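Local atomic coordinates of beta chain (Acipenser persicus, PDB entry 6IYH), a protein that probably carries oxygen on a bound haem as the beta subunit of the four-chain haemoglobin of the Persian sturgeon. Residues B[24-29]-B[110-115]. Sequence-based numbering, arbitrary orientation.
Sequences AQALVR and SIVLAA
Ala26 and Val112 mark the point where two globin helices, 19-33 and 100-117, come together: their CA atoms lie 6.1 Å apart, the local axes approach to 9.2 Å, and the chain directions differ by 132°, an oblique crossing, closer to antiparallel than to parallel. Val112 is the central side chain of the contact, its CB pointing at the other helix and its two methyls shared out among three residues. CG2, anti to its own carbonyl carbon, rests 3.7 Å from Ala26 N, closer than its 4.3 Å to Ala26 CB, so the methyl sits against the backbone amide rather than mainly against the alanine methyl. CG1, anti to the backbone N (chi1 171°), lies 3.8 Å from Gln25 OE1, a van der Waals approach, and both valine methyls, CG1 and CG2, come to 3.9 Å from Gln25 CB. One turn further along the helix, Arg29 runs extended past the valine, its CD 3.8 Å from Val112 CG2, while the guanidinium also passes obliquely by Ile111. An alanine in place of Val112 would remove both methyls and would probably open a gap between Gln25, Ala26 and the Arg29 chain, leaving the arginine chain freer to shift. The polar end of Arg29 reaches the neighbouring subunit: NH2 hydrogen-bonds to its backbone and NH1 to a polar side chain there. On the inner side, Ala26 packs on Phe105 and its side chain lies about 9 Å from the haem. The meeting of the two helices is thus apolar and buried at its centre, resting on van der Waals contact, whereas the guanidinium N-H groups of Arg29, its aliphatic part lying against the valine, are used in hydrogen bonds across the subunit interface, so one residue serves both the globin fold and the assembly.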
ATOM      1  N   ALA B  24     -10.549  22.290  -5.954  1.00 10.27           N
ATOM      2  CA  ALA B  24     -11.813  21.905  -5.345  1.00 10.44           C
ATOM      3  C   ALA B  24     -12.217  20.489  -5.803  1.00 11.22           C
ATOM      4  O   ALA B  24     -12.650  19.621  -4.983  1.00 10.63           O
ATOM      5  CB  ALA B  24     -12.930  22.890  -5.669  1.00 10.91           C
ATOM      6  N   GLN B  25     -12.167  20.250  -7.110  1.00 10.74           N
ATOM      7  CA  GLN B  25     -12.580  18.916  -7.673  1.00 10.78           C
ATOM      8  C   GLN B  25     -11.750  17.784  -7.098  1.00  9.79           C
ATOM      9  O   GLN B  25     -12.326  16.719  -6.758  1.00  9.81           O
ATOM     10  CB  GLN B  25     -12.548  18.855  -9.157  1.00 13.20           C
ATOM     11  CG  GLN B  25     -13.577  19.753  -9.760  1.00 17.09           C
ATOM     12  CD  GLN B  25     -13.527  19.800 -11.270  1.00 26.19           C
ATOM     13  OE1 GLN B  25     -13.192  18.793 -11.939  1.00 33.51           O
ATOM     14  NE2 GLN B  25     -14.038  20.913 -11.829  1.00 31.18           N
ATOM     15  N   ALA B  26     -10.425  17.983  -6.990  1.00  8.95           N
ATOM     16  CA  ALA B  26      -9.566  16.996  -6.470  1.00  9.48           C
ATOM     17  C   ALA B  26      -9.838  16.700  -4.981  1.00  9.30           C
ATOM     18  O   ALA B  26      -9.929  15.478  -4.582  1.00  8.85           O
ATOM     19  CB  ALA B  26      -8.064  17.392  -6.650  1.00  9.56           C
ATOM     20  N   LEU B  27     -10.030  17.752  -4.181  1.00  8.63           N
ATOM     21  CA  LEU B  27     -10.295  17.478  -2.757  1.00  8.67           C
ATOM     22  C   LEU B  27     -11.693  16.876  -2.548  1.00  8.86           C
ATOM     23  O   LEU B  27     -11.876  16.057  -1.640  1.00  9.86           O
ATOM     24  CB  LEU B  27     -10.162  18.769  -1.964  1.00  9.81           C
ATOM     25  CG  LEU B  27     -10.261  18.592  -0.463  1.00 10.63           C
ATOM     26  CD1 LEU B  27      -9.297  17.606   0.082  1.00 10.90           C
ATOM     27  CD2 LEU B  27     -10.026  19.956   0.238  1.00 10.97           C
ATOM     28  N   VAL B  28     -12.695  17.300  -3.343  1.00  8.30           N
ATOM     29  CA  VAL B  28     -13.996  16.702  -3.292  1.00  8.21           C
ATOM     30  C   VAL B  28     -13.912  15.197  -3.500  1.00  9.34           C
ATOM     31  O   VAL B  28     -14.512  14.401  -2.741  1.00  8.98           O
ATOM     32  CB  VAL B  28     -14.991  17.322  -4.285  1.00  8.90           C
ATOM     33  CG1 VAL B  28     -16.266  16.543  -4.327  1.00  8.52           C
ATOM     34  CG2 VAL B  28     -15.263  18.750  -3.850  1.00  9.11           C
ATOM     35  N   ARG B  29     -13.207  14.823  -4.558  1.00  8.51           N
ATOM     36  CA  ARG B  29     -13.002  13.432  -4.839  1.00  8.68           C
ATOM     37  C   ARG B  29     -12.298  12.720  -3.740  1.00  8.34           C
ATOM     38  O   ARG B  29     -12.723  11.606  -3.406  1.00  8.67           O
ATOM     39  CB  ARG B  29     -12.351  13.182  -6.207  1.00  9.03           C
ATOM     40  CG  ARG B  29     -13.299  13.555  -7.394  1.00 10.39           C
ATOM     41  CD  ARG B  29     -12.550  13.463  -8.712  1.00 10.94           C
ATOM     42  NE  ARG B  29     -13.402  14.015  -9.754  1.00 12.10           N
ATOM     43  CZ  ARG B  29     -14.314  13.295 -10.410  1.00 13.47           C
ATOM     44  NH1 ARG B  29     -14.435  11.976 -10.225  1.00 12.80           N
ATOM     45  NH2 ARG B  29     -15.094  13.895 -11.278  1.00 15.00           N
ATOM     46  N   SER B 110      -4.664  13.395 -10.666  1.00  8.34           N
ATOM     47  CA  SER B 110      -4.490  12.899 -12.050  1.00  9.18           C
ATOM     48  C   SER B 110      -5.815  12.707 -12.775  1.00  9.05           C
ATOM     49  O   SER B 110      -5.978  13.077 -13.937  1.00  9.22           O
ATOM     50  CB  SER B 110      -3.661  11.617 -12.072  1.00  9.23           C
ATOM     51  OG  SER B 110      -3.376  11.212 -13.366  1.00  9.88           O
ATOM     52  N   ILE B 111      -6.769  12.078 -12.090  1.00  8.48           N
ATOM     53  CA  ILE B 111      -8.153  11.943 -12.581  1.00  8.35           C
ATOM     54  C   ILE B 111      -8.780  13.267 -12.927  1.00  8.67           C
ATOM     55  O   ILE B 111      -9.362  13.392 -13.966  1.00  7.99           O
ATOM     56  CB  ILE B 111      -9.002  11.078 -11.608  1.00  8.46           C
ATOM     57  CG1 ILE B 111      -8.541   9.640 -11.661  1.00  9.00           C
ATOM     58  CG2 ILE B 111     -10.477  11.151 -11.831  1.00  8.74           C
ATOM     59  CD1 ILE B 111      -8.983   8.669 -10.546  1.00  8.32           C
ATOM     60  N   VAL B 112      -8.685  14.238 -12.047  1.00  7.55           N
ATOM     61  CA  VAL B 112      -9.224  15.543 -12.337  1.00  8.61           C
ATOM     62  C   VAL B 112      -8.517  16.185 -13.593  1.00  8.48           C
ATOM     63  O   VAL B 112      -9.209  16.856 -14.383  1.00  9.07           O
ATOM     64  CB  VAL B 112      -9.165  16.446 -11.113  1.00  8.75           C
ATOM     65  CG1 VAL B 112      -9.519  17.896 -11.481  1.00  8.82           C
ATOM     66  CG2 VAL B 112     -10.137  15.983 -10.095  1.00  8.65           C
ATOM     67  N   LEU B 113      -7.201  16.053 -13.697  1.00  7.84           N
ATOM     68  CA  LEU B 113      -6.507  16.638 -14.846  1.00  8.42           C
ATOM     69  C   LEU B 113      -7.018  15.929 -16.105  1.00  9.66           C
ATOM     70  O   LEU B 113      -7.280  16.577 -17.084  1.00 10.52           O
ATOM     71  CB  LEU B 113      -5.005  16.475 -14.777  1.00  8.87           C
ATOM     72  CG  LEU B 113      -4.359  17.256 -13.642  1.00  9.40           C
ATOM     73  CD1 LEU B 113      -2.899  16.956 -13.566  1.00 10.31           C
ATOM     74  CD2 LEU B 113      -4.596  18.751 -13.744  1.00 10.20           C
ATOM     75  N   ALA B 114      -7.131  14.599 -16.080  1.00  9.22           N
ATOM     76  CA  ALA B 114      -7.761  13.848 -17.243  1.00  9.64           C
ATOM     77  C   ALA B 114      -9.131  14.379 -17.613  1.00 10.80           C
ATOM     78  O   ALA B 114      -9.452  14.650 -18.802  1.00 11.80           O
ATOM     79  CB  ALA B 114      -7.823  12.368 -16.919  1.00 10.37           C
ATOM     80  N   ALA B 115     -10.002  14.536 -16.614  1.00 10.84           N
ATOM     81  CA  ALA B 115     -11.377  15.041 -16.839  1.00 10.94           C
ATOM     82  C   ALA B 115     -11.354  16.473 -17.425  1.00 10.91           C
ATOM     83  O   ALA B 115     -12.189  16.789 -18.323  1.00 13.19           O
ATOM     84  CB  ALA B 115     -12.191  14.968 -15.553  1.00 11.13           C
TER